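PDB 3UIF: sulfonate ABC transporter, periplasmic sulfonate-binding protein SsuA from Methylobacillus flagellatus, which probably binds sulfonates or related sulfur compounds in the periplasm and delivers them to an ABC transporter for uptake. Local coordinates for residues V232-I242 with Y259-W270. Numbering follows the deposited sequence.
Sequences VAQDENKETYI and YDQDNVSWRQRW
Trp266 drives its indole into the turn between two helices, and its NE1 donates to Val232 O at 2.8 Å. That bond is bent, 137° at the hydrogen, yet NE1 stays in the carbonyl plane; a weak second bond from NE1 reaches Gln234 O. With CG anti to the backbone N (chi1 170°), the ring is sent toward 232-242, and one face of the indole is covered by the extended side chain of Lys238, whose CG lies 3.7 Å from the centroid of the six-membered ring as a CH-pi contact. Trp270 NE1 lies over the opposite indole face, offset toward the rim, while Trp266 CZ3 sits over the centre of one Tyr259 face. A leucine in place of Trp266 would probably leave the carbonyl of Val232 without this donor and open a gap between Lys238 and Trp270. Val232 CG1 makes a CH-pi contact over the Trp270 face, 3.4 Å from the six-membered centroid, and the edge of that indole meets the face of Tyr241, planes at 87°. Tyr241, Trp266 and Trp270 thus form an aromatic cluster, flanked by Tyr259.

Farther out, Lys238 NZ gives a 2.6 Å bond to a water that is weakly linked to Asp260 OD2. Another water joins Asp235 OD1 to Arg267 N, while the Arg267 guanidinium turns to Phe322 O. Tyr259 CE1 lies over the centre of one face of the Arg269 guanidinium, whose NH1 makes a salt bridge to Asp262 OD2 at 2.7 Å. In this NMT1/THI5-like protein, consistent with a periplasmic solute-binding fold, the contact is structural packing of the loop between helices 252-257 and 276-291 against the junction of helices 215-233 and 238-245, with Leu29 of helix 26-32 touching both Val232 and Trp270.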
loop_
_atom_site.group_PDB
_atom_site.type_symbol
_atom_site.label_atom_id
_atom_site.label_comp_id
_atom_site.label_asym_id
_atom_site.label_seq_id
_atom_site.Cartn_x
_atom_site.Cartn_y
_atom_site.Cartn_z
ATOM N N VAL A 232 3.415 -11.561 12.353
ATOM C CA VAL A 232 2.731 -10.317 12.670
ATOM C C VAL A 232 1.208 -10.438 12.531
ATOM O O VAL A 232 0.470 -9.681 13.163
ATOM C CB VAL A 232 3.233 -9.146 11.789
ATOM C CG1 VAL A 232 2.593 -9.192 10.402
ATOM C CG2 VAL A 232 2.963 -7.807 12.452
ATOM N N ALA A 233 0.753 -11.387 11.709
ATOM C CA ALA A 233 -0.658 -11.501 11.352
ATOM C C ALA A 233 -1.515 -12.160 12.453
ATOM O O ALA A 233 -2.743 -12.082 12.418
ATOM C CB ALA A 233 -0.818 -12.226 10.025
ATOM N N GLN A 234 -0.857 -12.784 13.427
ATOM C CA GLN A 234 -1.528 -13.316 14.597
ATOM C C GLN A 234 -1.924 -12.149 15.514
ATOM O O GLN A 234 -1.193 -11.163 15.605
ATOM C CB GLN A 234 -0.603 -14.305 15.312
ATOM C CG GLN A 234 -0.046 -15.412 14.414
ATOM C CD GLN A 234 0.944 -16.326 15.122
ATOM O OE1 GLN A 234 0.669 -16.852 16.201
ATOM N NE2 GLN A 234 2.104 -16.531 14.506
ATOM N N ASP A 235 -3.082 -12.256 16.172
ATOM C CA ASP A 235 -3.623 -11.162 17.000
ATOM C C ASP A 235 -2.730 -10.785 18.166
ATOM O O ASP A 235 -2.657 -9.612 18.525
ATOM C CB ASP A 235 -4.991 -11.502 17.580
ATOM C CG ASP A 235 -5.925 -12.133 16.570
ATOM O OD1 ASP A 235 -6.264 -11.461 15.565
ATOM O OD2 ASP A 235 -6.328 -13.306 16.805
ATOM N N GLU A 236 -2.057 -11.766 18.766
ATOM C CA GLU A 236 -1.183 -11.482 19.905
ATOM C C GLU A 236 -0.039 -10.508 19.557
ATOM O O GLU A 236 0.601 -9.941 20.441
ATOM C CB GLU A 236 -0.633 -12.776 20.494
ATOM C CG GLU A 236 0.542 -13.378 19.728
ATOM C CD GLU A 236 1.085 -14.633 20.396
ATOM O OE1 GLU A 236 2.318 -14.848 20.406
ATOM O OE2 GLU A 236 0.268 -15.406 20.934
ATOM N N ASN A 237 0.211 -10.305 18.264
ATOM C CA ASN A 237 1.329 -9.476 17.842
ATOM C C ASN A 237 0.892 -8.171 17.218
ATOM O O ASN A 237 1.725 -7.369 16.801
ATOM C CB ASN A 237 2.241 -10.253 16.907
ATOM C CG ASN A 237 2.866 -11.444 17.585
ATOM O OD1 ASN A 237 3.318 -11.350 18.723
ATOM N ND2 ASN A 237 2.882 -12.579 16.900
ATOM N N LYS A 238 -0.417 -7.950 17.179
ATOM C CA LYS A 238 -0.952 -6.708 16.679
ATOM C C LYS A 238 -0.406 -5.491 17.465
ATOM O O LYS A 238 0.073 -4.531 16.872
ATOM C CB LYS A 238 -2.474 -6.776 16.654
ATOM C CG LYS A 238 -3.151 -5.495 16.202
ATOM C CD LYS A 238 -4.667 -5.615 16.182
ATOM C CE LYS A 238 -5.285 -4.252 15.915
ATOM N NZ LYS A 238 -6.726 -4.316 15.546
ATOM N N GLU A 239 -0.440 -5.552 18.793
ATOM C CA GLU A 239 0.073 -4.466 19.626
ATOM C C GLU A 239 1.571 -4.206 19.428
ATOM O O GLU A 239 2.000 -3.046 19.395
ATOM C CB GLU A 239 -0.252 -4.697 21.102
ATOM C CG GLU A 239 -1.530 -4.002 21.535
ATOM C CD GLU A 239 -1.566 -2.517 21.139
ATOM O OE1 GLU A 239 -2.315 -2.187 20.182
ATOM O OE2 GLU A 239 -0.854 -1.678 21.772
ATOM N N THR A 240 2.360 -5.273 19.299
ATOM C CA THR A 240 3.777 -5.122 18.978
ATOM C C THR A 240 3.975 -4.378 17.650
ATOM O O THR A 240 4.741 -3.412 17.600
ATOM C CB THR A 240 4.536 -6.468 18.998
ATOM O OG1 THR A 240 4.382 -7.072 20.287
ATOM C CG2 THR A 240 6.006 -6.245 18.776
ATOM N N TYR A 241 3.271 -4.801 16.596
ATOM C CA TYR A 241 3.314 -4.076 15.335
ATOM C C TYR A 241 3.001 -2.584 15.527
ATOM O O TYR A 241 3.783 -1.733 15.108
ATOM C CB TYR A 241 2.398 -4.688 14.269
ATOM C CG TYR A 241 2.248 -3.778 13.070
ATOM C CD1 TYR A 241 3.262 -3.682 12.102
ATOM C CD2 TYR A 241 1.117 -2.961 12.935
ATOM C CE1 TYR A 241 3.139 -2.814 11.021
ATOM C CE2 TYR A 241 0.986 -2.090 11.870
ATOM C CZ TYR A 241 1.992 -2.022 10.916
ATOM O OH TYR A 241 1.833 -1.160 9.866
ATOM N N ILE A 242 1.881 -2.276 16.177
ATOM C CA ILE A 242 1.469 -0.893 16.409
ATOM C C ILE A 242 2.559 -0.052 17.100
ATOM O O ILE A 242 2.821 1.098 16.719
ATOM C CB ILE A 242 0.146 -0.808 17.234
ATOM C CG1 ILE A 242 -1.035 -1.486 16.516
ATOM C CG2 ILE A 242 -0.195 0.638 17.586
ATOM C CD1 ILE A 242 -1.276 -1.035 15.092
ATOM N N TYR A 259 -6.963 0.200 11.846
ATOM C CA TYR A 259 -7.410 -1.196 11.866
ATOM C C TYR A 259 -8.705 -1.412 12.635
ATOM O O TYR A 259 -9.223 -2.510 12.695
ATOM C CB TYR A 259 -6.296 -2.102 12.400
ATOM C CG TYR A 259 -5.093 -2.037 11.509
ATOM C CD1 TYR A 259 -4.989 -2.873 10.408
ATOM C CD2 TYR A 259 -4.092 -1.085 11.716
ATOM C CE1 TYR A 259 -3.909 -2.803 9.560
ATOM C CE2 TYR A 259 -3.009 -0.997 10.860
ATOM C CZ TYR A 259 -2.921 -1.865 9.783
ATOM O OH TYR A 259 -1.851 -1.805 8.914
ATOM N N ASP A 260 -9.246 -0.351 13.202
ATOM C CA ASP A 260 -10.426 -0.442 14.049
ATOM C C ASP A 260 -11.709 -0.553 13.217
ATOM O O ASP A 260 -11.891 0.192 12.250
ATOM C CB ASP A 260 -10.490 0.804 14.908
ATOM C CG ASP A 260 -10.598 0.482 16.353
ATOM O OD1 ASP A 260 -11.756 0.300 16.848
ATOM O OD2 ASP A 260 -9.513 0.404 16.991
ATOM N N GLN A 261 -12.586 -1.485 13.582
ATOM C CA GLN A 261 -13.915 -1.570 12.967
ATOM C C GLN A 261 -13.916 -1.735 11.428
ATOM O O GLN A 261 -14.883 -1.398 10.745
ATOM C CB GLN A 261 -14.804 -0.399 13.420
ATOM C CG GLN A 261 -14.866 -0.245 14.936
ATOM C CD GLN A 261 -16.025 0.613 15.405
ATOM O OE1 GLN A 261 -16.027 1.834 15.224
ATOM N NE2 GLN A 261 -17.028 -0.026 16.030
ATOM N N ASP A 262 -12.838 -2.307 10.914
ATOM C CA ASP A 262 -12.653 -2.538 9.486
ATOM C C ASP A 262 -13.431 -3.800 9.041
ATOM O O ASP A 262 -13.650 -4.706 9.848
ATOM C CB ASP A 262 -11.146 -2.690 9.218
ATOM C CG ASP A 262 -10.748 -2.385 7.767
ATOM O OD1 ASP A 262 -11.609 -2.359 6.843
ATOM O OD2 ASP A 262 -9.530 -2.198 7.554
ATOM N N ASN A 263 -13.862 -3.857 7.781
ATOM C CA ASN A 263 -14.484 -5.085 7.270
ATOM C C ASN A 263 -13.464 -6.160 6.866
ATOM O O ASN A 263 -13.822 -7.210 6.335
ATOM C CB ASN A 263 -15.482 -4.804 6.135
ATOM C CG ASN A 263 -14.851 -4.131 4.929
ATOM O OD1 ASN A 263 -13.650 -3.836 4.886
ATOM N ND2 ASN A 263 -15.677 -3.861 3.946
ATOM N N VAL A 264 -12.193 -5.865 7.117
ATOM C CA VAL A 264 -11.102 -6.811 6.916
ATOM C C VAL A 264 -10.357 -6.988 8.248
ATOM O O VAL A 264 -9.869 -6.014 8.833
ATOM C CB VAL A 264 -10.140 -6.323 5.808
ATOM C CG1 VAL A 264 -8.992 -7.305 5.633
ATOM C CG2 VAL A 264 -10.886 -6.122 4.487
ATOM N N SER A 265 -10.297 -8.223 8.732
ATOM C CA SER A 265 -9.656 -8.534 10.006
ATOM C C SER A 265 -8.172 -8.203 10.007
ATOM O O SER A 265 -7.578 -7.959 8.962
ATOM C CB SER A 265 -9.836 -10.009 10.345
ATOM O OG SER A 265 -8.901 -10.797 9.658
ATOM N N TRP A 266 -7.587 -8.201 11.198
ATOM C CA TRP A 266 -6.164 -7.962 11.366
ATOM C C TRP A 266 -5.297 -8.889 10.535
ATOM O O TRP A 266 -4.373 -8.439 9.849
ATOM C CB TRP A 266 -5.792 -8.059 12.845
ATOM C CG TRP A 266 -4.308 -8.058 13.040
ATOM C CD1 TRP A 266 -3.502 -9.122 13.427
ATOM C CD2 TRP A 266 -3.387 -6.953 12.776
ATOM N NE1 TRP A 266 -2.187 -8.746 13.466
ATOM C CE2 TRP A 266 -2.046 -7.460 13.078
ATOM C CE3 TRP A 266 -3.537 -5.628 12.367
ATOM C CZ2 TRP A 266 -0.924 -6.670 12.963
ATOM C CZ3 TRP A 266 -2.396 -4.837 12.259
ATOM C CH2 TRP A 266 -1.120 -5.351 12.552
ATOM N N ARG A 267 -5.598 -10.185 10.592
ATOM C CA ARG A 267 -4.907 -11.186 9.805
ATOM C C ARG A 267 -5.098 -10.983 8.305
ATOM O O ARG A 267 -4.145 -11.044 7.529
ATOM C CB ARG A 267 -5.377 -12.576 10.207
ATOM C CG ARG A 267 -4.512 -13.701 9.648
ATOM C CD ARG A 267 -5.201 -15.053 9.750
ATOM N NE ARG A 267 -5.303 -15.495 11.134
ATOM C CZ ARG A 267 -5.612 -16.740 11.506
ATOM N NH1 ARG A 267 -5.844 -17.674 10.582
ATOM N NH2 ARG A 267 -5.688 -17.055 12.802
ATOM N N GLN A 268 -6.332 -10.746 7.899
ATOM C CA GLN A 268 -6.645 -10.541 6.489
ATOM C C GLN A 268 -5.969 -9.304 5.868
ATOM O O GLN A 268 -5.694 -9.278 4.666
ATOM C CB GLN A 268 -8.163 -10.518 6.277
ATOM C CG GLN A 268 -8.843 -11.863 6.467
ATOM C CD GLN A 268 -8.409 -12.894 5.431
ATOM O OE1 GLN A 268 -7.731 -13.882 5.756
ATOM N NE2 GLN A 268 -8.785 -12.667 4.177
ATOM N N ARG A 269 -5.663 -8.304 6.689
ATOM C CA ARG A 269 -4.945 -7.125 6.221
ATOM C C ARG A 269 -3.543 -7.458 5.695
ATOM O O ARG A 269 -2.948 -6.669 4.958
ATOM C CB ARG A 269 -4.870 -6.056 7.316
ATOM C CG ARG A 269 -6.206 -5.414 7.682
ATOM C CD ARG A 269 -6.801 -4.535 6.590
ATOM N NE ARG A 269 -5.936 -3.401 6.280
ATOM C CZ ARG A 269 -5.965 -2.213 6.892
ATOM N NH1 ARG A 269 -6.829 -1.960 7.871
ATOM N NH2 ARG A 269 -5.128 -1.265 6.510
ATOM N N TRP A 270 -3.040 -8.629 6.068
ATOM C CA TRP A 270 -1.693 -9.043 5.756
ATOM C C TRP A 270 -1.667 -10.104 4.690
ATOM O O TRP A 270 -0.614 -10.645 4.374
ATOM C CB TRP A 270 -1.020 -9.548 7.035
ATOM C CG TRP A 270 -0.708 -8.445 8.028
ATOM C CD1 TRP A 270 -1.501 -7.997 9.084
ATOM C CD2 TRP A 270 0.489 -7.601 8.076
ATOM N NE1 TRP A 270 -0.900 -6.974 9.759
ATOM C CE2 TRP A 270 0.294 -6.677 9.213
ATOM C CE3 TRP A 270 1.667 -7.513 7.323
ATOM C CZ2 TRP A 270 1.253 -5.719 9.562
ATOM C CZ3 TRP A 270 2.617 -6.548 7.691
ATOM C CH2 TRP A 270 2.415 -5.676 8.784
HETATM O O HOH W 1 -7.299 -11.629 13.011
HETATM O O HOH W 2 -7.134 -1.751 16.003
#